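Exo-beta-1,4-mannosidase (Rhizomucor miehei, PDB 4LYP) probably hydrolyses terminal, non-reducing beta-D-mannose residues from beta-mannosides, as a secreted fungal glycoside hydrolase of family 5 with transglycosylation activity. Local coordinates at residues 189-194 with 199-204; 211-216 with 256-261; 109-114 with 159-164; 171-176 with 185-190. All blocks are in the same frame, centred on the assembly; numbering follows the deposited sequence. Where two conformers were deposited one is given.

Overall arrangement
All four contacts lie in the connections that surround the parallel strands of the TIM barrel, on a chain of radius of gyration 20 Å. Contacts 3, 4 and 1 form one cluster: 3 and 4 have centres about 11 Å apart, 1 and 4 about 14 Å, and 1 and 3 about 15 Å. Contact 3 uses helix 158-167, while contacts 4 and 1 share helix 181-193 and meet at Ala189 and Arg190. Contact 3 closes before contact 4 opens, and contact 1 begins where contact 4 ends. Contact 2 comes last, at the far end of helix 197-213, its centre about 21 Å from that of contact 1, so this helix links the cluster to helix 244-257.

Contact 1: 189-194 with 199-204; sequences ARFYND and PKANKL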
loop_
_atom_site.group_PDB
_atom_site.type_symbol
_atom_site.label_atom_id
_atom_site.label_comp_id
_atom_site.label_asym_id
_atom_site.label_seq_id
_atom_site.Cartn_x
_atom_site.Cartn_y
_atom_site.Cartn_z
ATOM N N ALA A 189 -8.814 11.556 -12.751
ATOM C CA ALA A 189 -9.987 10.694 -12.840
ATOM C C ALA A 189 -10.488 10.536 -14.266
ATOM O O ALA A 189 -11.298 9.663 -14.528
ATOM C CB ALA A 189 -11.094 11.183 -11.913
ATOM N N ARG A 190 -10.029 11.389 -15.199
ATOM C CA ARG A 190 -10.304 11.170 -16.623
ATOM C C ARG A 190 -9.877 9.794 -17.054
ATOM O O ARG A 190 -10.452 9.227 -18.003
ATOM C CB ARG A 190 -9.645 12.227 -17.476
ATOM C CG ARG A 190 -10.251 13.620 -17.250
ATOM C CD ARG A 190 -9.783 14.636 -18.251
ATOM N NE ARG A 190 -8.399 14.855 -18.046
ATOM C CZ ARG A 190 -7.602 15.601 -18.866
ATOM N NH1 ARG A 190 -8.093 16.050 -20.017
ATOM N NH2 ARG A 190 -6.304 15.826 -18.606
ATOM N N PHE A 191 -8.905 9.200 -16.372
ATOM C CA PHE A 191 -8.465 7.826 -16.608
ATOM C C PHE A 191 -9.609 6.834 -16.698
ATOM O O PHE A 191 -9.561 5.911 -17.540
ATOM C CB PHE A 191 -7.508 7.444 -15.480
ATOM C CG PHE A 191 -6.863 6.065 -15.624
ATOM C CD1 PHE A 191 -7.534 4.916 -15.181
ATOM C CD2 PHE A 191 -5.596 5.952 -16.158
ATOM C CE1 PHE A 191 -6.939 3.621 -15.327
ATOM C CE2 PHE A 191 -5.011 4.691 -16.273
ATOM C CZ PHE A 191 -5.657 3.553 -15.836
ATOM N N TYR A 192 -10.643 6.971 -15.842
ATOM C CA TYR A 192 -11.789 6.071 -15.890
ATOM C C TYR A 192 -13.113 6.789 -16.194
ATOM O O TYR A 192 -14.065 6.138 -16.517
ATOM C CB TYR A 192 -11.877 5.220 -14.629
ATOM C CG TYR A 192 -11.655 5.976 -13.305
ATOM C CD1 TYR A 192 -12.524 6.882 -12.829
ATOM C CD2 TYR A 192 -10.466 5.755 -12.573
ATOM C CE1 TYR A 192 -12.318 7.561 -11.620
ATOM C CE2 TYR A 192 -10.233 6.421 -11.384
ATOM C CZ TYR A 192 -11.143 7.328 -10.907
ATOM O OH TYR A 192 -10.871 7.981 -9.724
ATOM N N ASN A 193 -13.172 8.119 -16.123
ATOM C CA ASN A 193 -14.463 8.832 -16.307
ATOM C C ASN A 193 -14.624 9.471 -17.694
ATOM O O ASN A 193 -15.738 9.843 -18.084
ATOM C CB ASN A 193 -14.599 9.965 -15.258
ATOM C CG ASN A 193 -14.974 9.433 -13.895
ATOM O OD1 ASN A 193 -15.471 8.309 -13.781
ATOM N ND2 ASN A 193 -14.710 10.256 -12.876
ATOM N N ASP A 194 -13.558 9.649 -18.462
ATOM C CA ASP A 194 -13.664 10.384 -19.727
ATOM C C ASP A 194 -13.864 9.360 -20.850
ATOM O O ASP A 194 -13.057 8.434 -21.019
ATOM C CB ASP A 194 -12.438 11.223 -19.952
ATOM C CG ASP A 194 -12.529 11.974 -21.253
ATOM O OD1 ASP A 194 -12.787 13.222 -21.179
ATOM O OD2 ASP A 194 -12.358 11.457 -22.339
ATOM N N PRO A 199 -10.746 4.546 -22.551
ATOM C CA PRO A 199 -10.368 3.292 -23.218
ATOM C C PRO A 199 -8.898 3.240 -23.547
ATOM O O PRO A 199 -8.262 2.175 -23.480
ATOM C CB PRO A 199 -11.235 3.324 -24.509
ATOM C CG PRO A 199 -12.392 4.242 -24.150
ATOM C CD PRO A 199 -11.870 5.264 -23.188
ATOM N N LYS A 200 -8.328 4.384 -23.920
ATOM C CA LYS A 200 -6.911 4.440 -24.311
ATOM C C LYS A 200 -5.988 4.241 -23.113
ATOM O O LYS A 200 -4.992 3.495 -23.153
ATOM C CB LYS A 200 -6.632 5.775 -25.006
ATOM C CG LYS A 200 -7.366 5.891 -26.372
ATOM C CD LYS A 200 -7.051 7.167 -27.114
ATOM C CE LYS A 200 -8.111 7.803 -27.815
ATOM N NZ LYS A 200 -7.486 9.076 -28.284
ATOM N N ALA A 201 -6.338 4.910 -22.031
ATOM C CA ALA A 201 -5.526 4.856 -20.770
ATOM C C ALA A 201 -5.590 3.439 -20.275
ATOM O O ALA A 201 -4.587 2.883 -19.837
ATOM C CB ALA A 201 -6.028 5.874 -19.783
ATOM N N ASN A 202 -6.802 2.821 -20.256
ATOM C CA ASN A 202 -6.953 1.464 -19.734
ATOM C C ASN A 202 -6.294 0.426 -20.562
ATOM O O ASN A 202 -5.854 -0.612 -20.048
ATOM C CB ASN A 202 -8.389 1.206 -19.375
ATOM C CG ASN A 202 -8.662 1.857 -18.010
ATOM O OD1 ASN A 202 -8.495 1.203 -16.969
ATOM N ND2 ASN A 202 -9.308 3.101 -18.045
ATOM N N LYS A 203 -6.139 0.666 -21.888
ATOM C CA LYS A 203 -5.363 -0.216 -22.749
ATOM C C LYS A 203 -3.890 -0.262 -22.281
ATOM O O LYS A 203 -3.316 -1.338 -22.100
ATOM C CB LYS A 203 -5.424 0.293 -24.187
ATOM C CG LYS A 203 -4.553 -0.506 -25.155
ATOM C CD LYS A 203 -3.146 0.042 -25.462
ATOM C CE LYS A 203 -2.396 -0.798 -26.520
ATOM N NZ LYS A 203 -3.362 -1.369 -27.488
ATOM N N LEU A 204 -3.303 0.931 -22.062
ATOM C CA LEU A 204 -1.917 0.992 -21.611
ATOM C C LEU A 204 -1.756 0.354 -20.235
ATOM O O LEU A 204 -0.768 -0.308 -19.956
ATOM C CB LEU A 204 -1.446 2.444 -21.510
ATOM C CG LEU A 204 -1.474 3.238 -22.840
ATOM C CD1 LEU A 204 -0.843 4.592 -22.522
ATOM C CD2 LEU A 204 -0.731 2.527 -23.950
#
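The Phe191 ring meets Ala201 and Asn202 obliquely, with CD2 of Phe191 3.7 Å from CB of Ala201 and CE1 of Phe191 3.3 Å from OD1 of Asn202. Two consecutive helices, 181-193 and 197-213, are joined here by a short turn in the outer layer of the TIM barrel; the axes of segments 189-193 and 199-204 make 106° between their N-to-C directions and approach to 8.3 Å. The backbones come nearest at Phe191 and Ala201, whose CA atoms are 5.9 Å apart. CG of Phe191 stands anti to the backbone N (chi1 -176°), which carries the ring across to the second helix. There its plane makes 64° with the Asn202 amide. That amide has partners of its own: OD1 accepts from NE1 of Trp246, and ND2 donates to the carbonyl of Ala198 one turn back. Phe159 stacks on the Phe191 ring and Tyr162 meets it edge-to-face, so helix 158-167 packs against the ring, as does Trp246 of helix 244-257. At the corner, Asp194 is the first residue to leave helical geometry, and its OD2 accepts from the backbone N of Glu196 and Ile197, capping the next helix. Across the turn, CD of Pro199 lies 4.0 Å from O of Asp194.

Contact 2: 211-216 with 256-261; sequences TVQNRR and KGAPKH
Two helix ends face each other here: helix 197-213 finishes at Gln213 and helix 244-257 at Gly257, and the CA atoms of Gln213 and Ala258 are the nearest pair at 6.7 Å. Beyond Gly257 the chain leaves helical geometry at Ala258 and folds into a type I beta turn from Ala258 to His261, closed by N of His261 donating to O of Ala258 at 3.1 Å. Gln213 is the side chain that reaches across. Its CG lies beside the backbone N and anti to the carbonyl carbon (chi1 -69°), and chi2 of -175° keeps the chain extended, so that the amide arrives at the opposite helix end. There the two amide atoms meet different residues: OE1 of Gln213 is 3.3 Å from CA of Gly257, while NE2 of Gln213 is 3.4 Å from CB of Ala258. The approach to Gly257 is close on the side where a CB would point, and the missing side chain leaves that place to OE1. The polar need of NE2 is met just before the segment, by the carbonyl of Ile254 in the last turn of helix 244-257. These are the outer helices before and after strand 230-234 in the alternating strand-helix order of the TIM barrel, and Trp233 of that strand touches both Gln213 and Ala258. A water forms a second link, accepting from ND2 of Asn214 at 2.9 Å and donating to O of Gly257 at 2.8 Å. ND2 of Asn214 also donates to the carbonyl of Tyr210, and its OD1 accepts from NZ of Lys225.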
loop_
_atom_site.group_PDB
_atom_site.type_symbol
_atom_site.label_atom_id
_atom_site.label_comp_id
_atom_site.label_asym_id
_atom_site.label_seq_id
_atom_site.Cartn_x
_atom_site.Cartn_y
_atom_site.Cartn_z
ATOM N N THR A 211 2.171 -7.408 -18.292
ATOM C CA THR A 211 3.624 -7.547 -18.247
ATOM C C THR A 211 4.038 -7.971 -16.822
ATOM O O THR A 211 4.895 -8.848 -16.677
ATOM C CB THR A 211 4.268 -6.223 -18.599
ATOM O OG1 THR A 211 3.948 -5.884 -19.943
ATOM C CG2 THR A 211 5.790 -6.327 -18.488
ATOM N N VAL A 212 3.437 -7.412 -15.775
ATOM C CA VAL A 212 3.798 -7.831 -14.411
ATOM C C VAL A 212 3.310 -9.220 -14.116
ATOM O O VAL A 212 4.067 -10.056 -13.560
ATOM C CB VAL A 212 3.306 -6.812 -13.363
ATOM C CG1 VAL A 212 3.740 -7.215 -11.981
ATOM C CG2 VAL A 212 3.830 -5.411 -13.687
ATOM N N GLN A 213 2.085 -9.567 -14.475
ATOM C CA GLN A 213 1.574 -10.903 -14.165
ATOM C C GLN A 213 2.375 -11.994 -14.852
ATOM O O GLN A 213 2.491 -13.116 -14.357
ATOM C CB GLN A 213 0.096 -11.023 -14.511
ATOM C CG GLN A 213 -0.796 -10.178 -13.601
ATOM C CD GLN A 213 -2.279 -10.417 -13.882
ATOM O OE1 GLN A 213 -2.724 -10.521 -15.017
ATOM N NE2 GLN A 213 -3.047 -10.555 -12.826
ATOM N N ASN A 214 2.944 -11.679 -16.056
ATOM C CA ASN A 214 3.743 -12.671 -16.813
ATOM C C ASN A 214 5.222 -12.538 -16.635
ATOM O O ASN A 214 6.002 -13.223 -17.298
ATOM C CB ASN A 214 3.312 -12.566 -18.272
ATOM C CG ASN A 214 1.939 -13.165 -18.428
ATOM O OD1 ASN A 214 1.796 -14.398 -18.539
ATOM N ND2 ASN A 214 0.910 -12.335 -18.334
ATOM N N ARG A 215 5.686 -11.705 -15.704
ATOM C CA ARG A 215 7.136 -11.534 -15.484
ATOM C C ARG A 215 7.725 -12.864 -14.992
ATOM O O ARG A 215 7.189 -13.468 -14.060
ATOM C CB ARG A 215 7.290 -10.444 -14.377
ATOM C CG ARG A 215 8.772 -10.272 -13.880
ATOM C CD ARG A 215 9.693 -9.717 -14.979
ATOM N NE ARG A 215 10.996 -9.457 -14.369
ATOM C CZ ARG A 215 11.949 -8.749 -14.986
ATOM N NH1 ARG A 215 11.738 -8.231 -16.221
ATOM N NH2 ARG A 215 13.081 -8.501 -14.355
ATOM N N ARG A 216 8.850 -13.251 -15.590
ATOM C CA ARG A 216 9.648 -14.312 -15.016
ATOM C C ARG A 216 10.598 -13.703 -14.026
ATOM O O ARG A 216 11.455 -12.841 -14.366
ATOM C CB ARG A 216 10.396 -15.074 -16.144
ATOM C CG ARG A 216 11.231 -16.210 -15.572
ATOM C CD ARG A 216 11.933 -16.901 -16.734
ATOM N NE ARG A 216 12.912 -17.859 -16.165
ATOM C CZ ARG A 216 14.158 -17.593 -15.679
ATOM N NH1 ARG A 216 14.730 -16.359 -15.735
ATOM N NH2 ARG A 216 14.826 -18.604 -15.112
ATOM N N LYS A 256 -8.618 -13.083 -14.753
ATOM C CA LYS A 256 -8.382 -13.973 -15.897
ATOM C C LYS A 256 -6.849 -14.049 -16.212
ATOM O O LYS A 256 -6.352 -15.084 -16.622
ATOM C CB LYS A 256 -9.149 -13.453 -17.112
ATOM C CG LYS A 256 -10.689 -13.716 -17.006
ATOM C CD LYS A 256 -11.397 -13.319 -18.285
ATOM C CE LYS A 256 -12.860 -13.814 -18.421
ATOM N NZ LYS A 256 -13.801 -13.355 -17.387
ATOM N N GLY A 257 -6.128 -12.942 -15.923
ATOM C CA GLY A 257 -4.687 -12.964 -16.160
ATOM C C GLY A 257 -3.918 -13.850 -15.177
ATOM O O GLY A 257 -2.871 -14.354 -15.523
ATOM N N ALA A 258 -4.418 -13.962 -13.937
ATOM C CA ALA A 258 -3.746 -14.760 -12.896
ATOM C C ALA A 258 -4.825 -15.471 -12.080
ATOM O O ALA A 258 -5.153 -15.067 -10.958
ATOM C CB ALA A 258 -2.863 -13.855 -11.976
ATOM N N PRO A 259 -5.402 -16.581 -12.624
ATOM C CA PRO A 259 -6.576 -17.163 -11.985
ATOM C C PRO A 259 -6.321 -17.792 -10.621
ATOM O O PRO A 259 -7.288 -18.003 -9.887
ATOM C CB PRO A 259 -7.059 -18.234 -12.969
ATOM C CG PRO A 259 -6.190 -18.134 -14.108
ATOM C CD PRO A 259 -5.152 -17.098 -13.984
ATOM N N LYS A 260 -5.055 -18.022 -10.244
ATOM C CA LYS A 260 -4.786 -18.593 -8.939
ATOM C C LYS A 260 -4.769 -17.565 -7.802
ATOM O O LYS A 260 -4.719 -17.967 -6.648
ATOM C CB LYS A 260 -3.428 -19.299 -8.944
ATOM C CG LYS A 260 -3.406 -20.498 -9.923
ATOM C CD LYS A 260 -2.039 -21.128 -10.016
ATOM C CE LYS A 260 -2.070 -22.390 -10.912
ATOM N NZ LYS A 260 -3.159 -23.297 -10.479
ATOM N N HIS A 261 -4.777 -16.258 -8.134
ATOM C CA HIS A 261 -4.557 -15.201 -7.124
ATOM C C HIS A 261 -5.810 -14.443 -6.771
ATOM O O HIS A 261 -6.695 -14.210 -7.611
ATOM C CB HIS A 261 -3.518 -14.238 -7.704
ATOM C CG HIS A 261 -2.109 -14.728 -7.593
ATOM N ND1 HIS A 261 -1.192 -14.543 -8.602
ATOM C CD2 HIS A 261 -1.447 -15.299 -6.533
ATOM C CE1 HIS A 261 -0.024 -15.008 -8.189
ATOM N NE2 HIS A 261 -0.141 -15.463 -6.908
HETATM O O HOH W 1 -1.767 -13.418 -17.963
#

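Contact 3: 109-114 with 159-164; sequences PYRMRP and FGQYVA
Arg111 and Gln161 bury nearly equal areas, 45 and 43 Å², and together they make up the contact. The guanidinium of Arg111 meets the amide oxygen of Gln161 end-on: NH1 of Arg111 donates to OE1 of Gln161 at 2.9 Å and NH2 of Arg111 to the same OE1 at 3.0 Å. The oxygen sits at the guanidinium edge, close to its plane, whereas the amide plane is turned 67° from it. The two bonds are therefore unequal at the acceptor: NH1 lies in the carbonyl plane on a lone pair, and NH2 stands 40° out of that plane. Neither is straight, the N-H...O angle from NH1 being 147° and that from NH2 slightly smaller. Gln161 presents the oxygen through a bend at chi2. The link ties the long loop between strand 95-99 and helix 125-140 of the TIM barrel to helix 158-167; the CA atoms of Arg111 and Gln161, the nearest pair, are 10.7 Å apart. NH2 of Arg111 also donates to the carbonyl of Glu103, while NE2 of Gln161 is bonded to OE1 of Gln170, which is consistent with OE1, not NE2, facing Arg111. A buried guanidinium held by neutral oxygens in this way probably keeps its positive charge, and should polarise the Gln161 carbonyl.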
loop_
_atom_site.group_PDB
_atom_site.type_symbol
_atom_site.label_atom_id
_atom_site.label_comp_id
_atom_site.label_asym_id
_atom_site.label_seq_id
_atom_site.Cartn_x
_atom_site.Cartn_y
_atom_site.Cartn_z
ATOM N N PRO A 109 8.789 15.977 -11.081
ATOM C CA PRO A 109 8.869 16.100 -9.608
ATOM C C PRO A 109 7.876 15.178 -8.961
ATOM O O PRO A 109 6.911 14.676 -9.565
ATOM C CB PRO A 109 8.509 17.574 -9.396
ATOM C CG PRO A 109 7.515 17.884 -10.537
ATOM C CD PRO A 109 8.051 17.108 -11.706
ATOM N N TYR A 110 8.061 14.954 -7.663
ATOM C CA TYR A 110 7.087 14.329 -6.770
ATOM C C TYR A 110 6.921 12.835 -7.007
ATOM O O TYR A 110 5.918 12.263 -6.517
ATOM C CB TYR A 110 5.706 15.026 -6.793
ATOM C CG TYR A 110 5.791 16.533 -6.735
ATOM C CD1 TYR A 110 6.480 17.195 -5.719
ATOM C CD2 TYR A 110 5.270 17.268 -7.782
ATOM C CE1 TYR A 110 6.621 18.593 -5.733
ATOM C CE2 TYR A 110 5.361 18.672 -7.826
ATOM C CZ TYR A 110 6.052 19.304 -6.842
ATOM O OH TYR A 110 6.210 20.672 -6.863
ATOM N N ARG A 111 7.839 12.137 -7.691
ATOM C CA ARG A 111 7.618 10.740 -7.983
ATOM C C ARG A 111 8.891 9.912 -7.883
ATOM O O ARG A 111 10.052 10.376 -7.985
ATOM C CB ARG A 111 6.966 10.470 -9.361
ATOM C CG ARG A 111 7.838 10.905 -10.577
ATOM C CD ARG A 111 7.206 10.528 -11.890
ATOM N NE ARG A 111 6.022 11.310 -12.139
ATOM C CZ ARG A 111 5.352 11.297 -13.316
ATOM N NH1 ARG A 111 4.377 12.146 -13.508
ATOM N NH2 ARG A 111 5.686 10.371 -14.213
ATOM N N MET A 112 8.699 8.601 -7.749
ATOM C CA MET A 112 9.773 7.635 -7.697
ATOM C C MET A 112 10.629 7.717 -8.927
ATOM O O MET A 112 10.130 7.756 -10.055
ATOM C CB MET A 112 9.138 6.249 -7.673
ATOM C CG MET A 112 8.325 5.993 -6.364
ATOM S SD MET A 112 6.964 4.775 -6.527
ATOM C CE MET A 112 7.818 3.221 -6.783
ATOM N N ARG A 113 11.939 7.701 -8.733
ATOM C CA ARG A 113 12.889 7.778 -9.826
ATOM C C ARG A 113 14.055 6.821 -9.516
ATOM O O ARG A 113 14.543 6.803 -8.380
ATOM C CB ARG A 113 13.449 9.228 -9.976
ATOM C CG ARG A 113 14.258 9.435 -11.254
ATOM C CD ARG A 113 14.929 10.783 -11.322
ATOM N NE ARG A 113 13.980 11.874 -11.386
ATOM C CZ ARG A 113 13.828 12.934 -10.601
ATOM N NH1 ARG A 113 14.585 13.058 -9.529
ATOM N NH2 ARG A 113 12.923 13.898 -10.929
ATOM N N PRO A 114 14.572 6.088 -10.497
ATOM C CA PRO A 114 14.017 5.994 -11.848
ATOM C C PRO A 114 12.694 5.173 -11.840
ATOM O O PRO A 114 12.516 4.276 -10.977
ATOM C CB PRO A 114 15.142 5.262 -12.643
ATOM C CG PRO A 114 15.830 4.407 -11.580
ATOM C CD PRO A 114 15.712 5.162 -10.285
ATOM N N PHE A 159 -2.288 7.412 -12.427
ATOM C CA PHE A 159 -3.351 7.606 -13.425
ATOM C C PHE A 159 -3.204 8.950 -14.106
ATOM O O PHE A 159 -3.488 9.062 -15.307
ATOM C CB PHE A 159 -4.709 7.502 -12.782
ATOM C CG PHE A 159 -5.131 6.103 -12.403
ATOM C CD1 PHE A 159 -4.310 5.021 -12.520
ATOM C CD2 PHE A 159 -6.377 5.899 -11.851
ATOM C CE1 PHE A 159 -4.709 3.739 -12.186
ATOM C CE2 PHE A 159 -6.824 4.631 -11.519
ATOM C CZ PHE A 159 -5.991 3.533 -11.648
ATOM N N GLY A 160 -2.724 10.007 -13.422
ATOM C CA GLY A 160 -2.506 11.286 -14.072
ATOM C C GLY A 160 -1.443 11.216 -15.132
ATOM O O GLY A 160 -1.550 11.899 -16.151
ATOM N N GLN A 161 -0.429 10.384 -14.940
ATOM C CA GLN A 161 0.585 10.188 -15.964
ATOM C C GLN A 161 -0.018 9.459 -17.168
ATOM O O GLN A 161 0.292 9.814 -18.298
ATOM C CB GLN A 161 1.813 9.470 -15.402
ATOM C CG GLN A 161 2.868 9.257 -16.465
ATOM C CD GLN A 161 3.350 10.574 -17.045
ATOM O OE1 GLN A 161 3.789 11.458 -16.307
ATOM N NE2 GLN A 161 3.295 10.742 -18.382
ATOM N N TYR A 162 -0.819 8.414 -16.935
ATOM C CA TYR A 162 -1.469 7.769 -18.099
ATOM C C TYR A 162 -2.298 8.786 -18.867
ATOM O O TYR A 162 -2.291 8.791 -20.123
ATOM C CB TYR A 162 -2.316 6.574 -17.690
ATOM C CG TYR A 162 -1.581 5.319 -17.324
ATOM C CD1 TYR A 162 -1.133 5.067 -16.033
ATOM C CD2 TYR A 162 -1.287 4.347 -18.273
ATOM C CE1 TYR A 162 -0.503 3.901 -15.685
ATOM C CE2 TYR A 162 -0.674 3.161 -17.935
ATOM C CZ TYR A 162 -0.304 2.908 -16.631
ATOM O OH TYR A 162 0.205 1.695 -16.337
ATOM N N VAL A 163 -3.055 9.647 -18.172
ATOM C CA VAL A 163 -3.819 10.687 -18.828
ATOM C C VAL A 163 -2.913 11.598 -19.622
ATOM O O VAL A 163 -3.213 11.940 -20.778
ATOM C CB VAL A 163 -4.708 11.451 -17.818
ATOM C CG1 VAL A 163 -5.339 12.692 -18.474
ATOM C CG2 VAL A 163 -5.781 10.527 -17.226
ATOM N N ALA A 164 -1.771 12.017 -19.048
ATOM C CA ALA A 164 -0.824 12.853 -19.788
ATOM C C ALA A 164 -0.331 12.141 -21.032
ATOM O O ALA A 164 -0.132 12.788 -22.101
ATOM C CB ALA A 164 0.348 13.194 -18.869
#

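Contact 4: 171-176 with 185-190; sequences TIPYPV and TQFAAR
Pro173 presses its ring on one face of Phe187 in a CH-pi contact, CD of Pro173 standing 3.5 Å from the centroid of the Phe187 ring and 17° off the ring normal. CG of Pro173 extends the overlap toward the root of the side chain, 3.7 Å from CB of Phe187. Phe187 reaches the loop because its CG is anti to the backbone N (chi1 179°); the second torsion turns its face to the proline. Pro173 is the central residue of an inverse gamma turn, in which N of Tyr174 donates to O of Ile172 at 2.8 Å. CG2 of Ile172 approaches the ring obliquely, 4.2 Å from CE1 of Phe187, the two side chains crossing at about a right angle. On the opposite face lies Arg190, whose NH2 stands 3.0 Å above the ring plane, offset toward the rim, in a cation-pi contact. A nearly straight bond holds that guanidinium in place: NE of Arg190 donates to O of Phe187 at 3.2 Å with an angle of 170°. Phe187 is thus layered between a proline and an arginine. The arrangement packs the loop following helix 158-167 onto helix 181-193, in the helical surround of the TIM barrel, where Val163 of helix 158-167 touches both Phe187 and Arg190, and Ile172 also reaches Ala164 of that helix and Phe184 of helix 181-193.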
loop_
_atom_site.group_PDB
_atom_site.type_symbol
_atom_site.label_atom_id
_atom_site.label_comp_id
_atom_site.label_asym_id
_atom_site.label_seq_id
_atom_site.Cartn_x
_atom_site.Cartn_y
_atom_site.Cartn_z
ATOM N N THR A 171 2.153 18.449 -18.884
ATOM C CA THR A 171 2.016 19.397 -17.777
ATOM C C THR A 171 0.874 18.988 -16.857
ATOM O O THR A 171 -0.238 19.409 -16.912
ATOM C CB THR A 171 1.821 20.813 -18.302
ATOM O OG1 THR A 171 2.875 21.130 -19.220
ATOM C CG2 THR A 171 1.853 21.834 -17.173
ATOM N N ILE A 172 1.205 18.127 -15.946
ATOM C CA ILE A 172 0.181 17.582 -15.012
ATOM C C ILE A 172 -0.028 18.646 -13.921
ATOM O O ILE A 172 0.957 19.141 -13.372
ATOM C CB ILE A 172 0.695 16.273 -14.455
ATOM C CG1 ILE A 172 0.837 15.221 -15.551
ATOM C CG2 ILE A 172 -0.182 15.750 -13.320
ATOM C CD1 ILE A 172 1.479 13.934 -15.040
ATOM N N PRO A 173 -1.279 18.909 -13.521
ATOM C CA PRO A 173 -1.516 19.936 -12.481
ATOM C C PRO A 173 -1.293 19.286 -11.099
ATOM O O PRO A 173 -2.257 18.997 -10.342
ATOM C CB PRO A 173 -2.990 20.282 -12.737
ATOM C CG PRO A 173 -3.611 18.994 -13.254
ATOM C CD PRO A 173 -2.531 18.466 -14.184
ATOM N N TYR A 174 -0.022 19.120 -10.727
ATOM C CA TYR A 174 0.277 18.552 -9.423
ATOM C C TYR A 174 -0.312 19.474 -8.355
ATOM O O TYR A 174 -0.319 20.710 -8.476
ATOM C CB TYR A 174 1.821 18.461 -9.231
ATOM C CG TYR A 174 2.498 17.550 -10.215
ATOM C CD1 TYR A 174 2.089 16.182 -10.315
ATOM C CD2 TYR A 174 3.480 17.999 -11.103
ATOM C CE1 TYR A 174 2.701 15.332 -11.218
ATOM C CE2 TYR A 174 4.101 17.195 -12.027
ATOM C CZ TYR A 174 3.695 15.841 -12.073
ATOM O OH TYR A 174 4.275 14.970 -12.956
ATOM N N PRO A 175 -0.797 18.871 -7.253
ATOM C CA PRO A 175 -1.585 19.695 -6.221
ATOM C C PRO A 175 -0.626 20.368 -5.229
ATOM O O PRO A 175 -0.509 20.029 -4.076
ATOM C CB PRO A 175 -2.484 18.629 -5.582
ATOM C CG PRO A 175 -1.676 17.385 -5.687
ATOM C CD PRO A 175 -0.970 17.446 -7.034
ATOM N N VAL A 176 0.102 21.322 -5.745
ATOM C CA VAL A 176 1.048 22.167 -4.999
ATOM C C VAL A 176 0.763 23.634 -5.413
ATOM O O VAL A 176 0.023 23.916 -6.341
ATOM C CB VAL A 176 2.532 21.823 -5.305
ATOM C CG1 VAL A 176 2.813 20.400 -4.877
ATOM C CG2 VAL A 176 2.884 22.058 -6.784
ATOM N N THR A 185 -7.464 15.803 -8.905
ATOM C CA THR A 185 -8.350 14.667 -8.954
ATOM C C THR A 185 -9.177 14.651 -10.216
ATOM O O THR A 185 -9.313 13.628 -10.814
ATOM C CB THR A 185 -9.256 14.564 -7.684
ATOM O OG1 THR A 185 -8.449 14.378 -6.530
ATOM C CG2 THR A 185 -10.259 13.428 -7.761
ATOM N N GLN A 186 -9.730 15.785 -10.629
ATOM C CA GLN A 186 -10.544 15.807 -11.875
ATOM C C GLN A 186 -9.684 15.476 -13.072
ATOM O O GLN A 186 -10.123 14.777 -14.009
ATOM C CB GLN A 186 -11.168 17.224 -12.062
ATOM C CG GLN A 186 -12.324 17.498 -11.140
ATOM C CD GLN A 186 -13.266 18.579 -11.582
ATOM O OE1 GLN A 186 -13.757 19.299 -10.756
ATOM N NE2 GLN A 186 -13.603 18.639 -12.887
ATOM N N PHE A 187 -8.404 15.889 -13.047
ATOM C CA PHE A 187 -7.473 15.641 -14.149
ATOM C C PHE A 187 -7.226 14.115 -14.222
ATOM O O PHE A 187 -7.381 13.504 -15.294
ATOM C CB PHE A 187 -6.156 16.364 -13.922
ATOM C CG PHE A 187 -5.153 16.130 -14.997
ATOM C CD1 PHE A 187 -4.271 15.052 -14.886
ATOM C CD2 PHE A 187 -4.974 17.072 -16.026
ATOM C CE1 PHE A 187 -3.300 14.780 -15.891
ATOM C CE2 PHE A 187 -3.944 16.891 -16.944
ATOM C CZ PHE A 187 -3.129 15.718 -16.918
ATOM N N ALA A 188 -6.826 13.492 -13.112
ATOM C CA ALA A 188 -6.438 12.116 -13.101
ATOM C C ALA A 188 -7.642 11.168 -13.253
ATOM O O ALA A 188 -7.504 10.071 -13.840
ATOM C CB ALA A 188 -5.686 11.791 -11.848
ATOM N N ALA A 189 -8.814 11.556 -12.751
ATOM C CA ALA A 189 -9.987 10.694 -12.840
ATOM C C ALA A 189 -10.488 10.536 -14.266
ATOM O O ALA A 189 -11.298 9.663 -14.528
ATOM C CB ALA A 189 -11.094 11.183 -11.913
ATOM N N ARG A 190 -10.029 11.389 -15.199
ATOM C CA ARG A 190 -10.304 11.170 -16.623
ATOM C C ARG A 190 -9.877 9.794 -17.054
ATOM O O ARG A 190 -10.452 9.227 -18.003
ATOM C CB ARG A 190 -9.645 12.227 -17.476
ATOM C CG ARG A 190 -10.251 13.620 -17.250
ATOM C CD ARG A 190 -9.783 14.636 -18.251
ATOM N NE ARG A 190 -8.399 14.855 -18.046
ATOM C CZ ARG A 190 -7.602 15.601 -18.866
ATOM N NH1 ARG A 190 -8.093 16.050 -20.017
ATOM N NH2 ARG A 190 -6.304 15.826 -18.606
#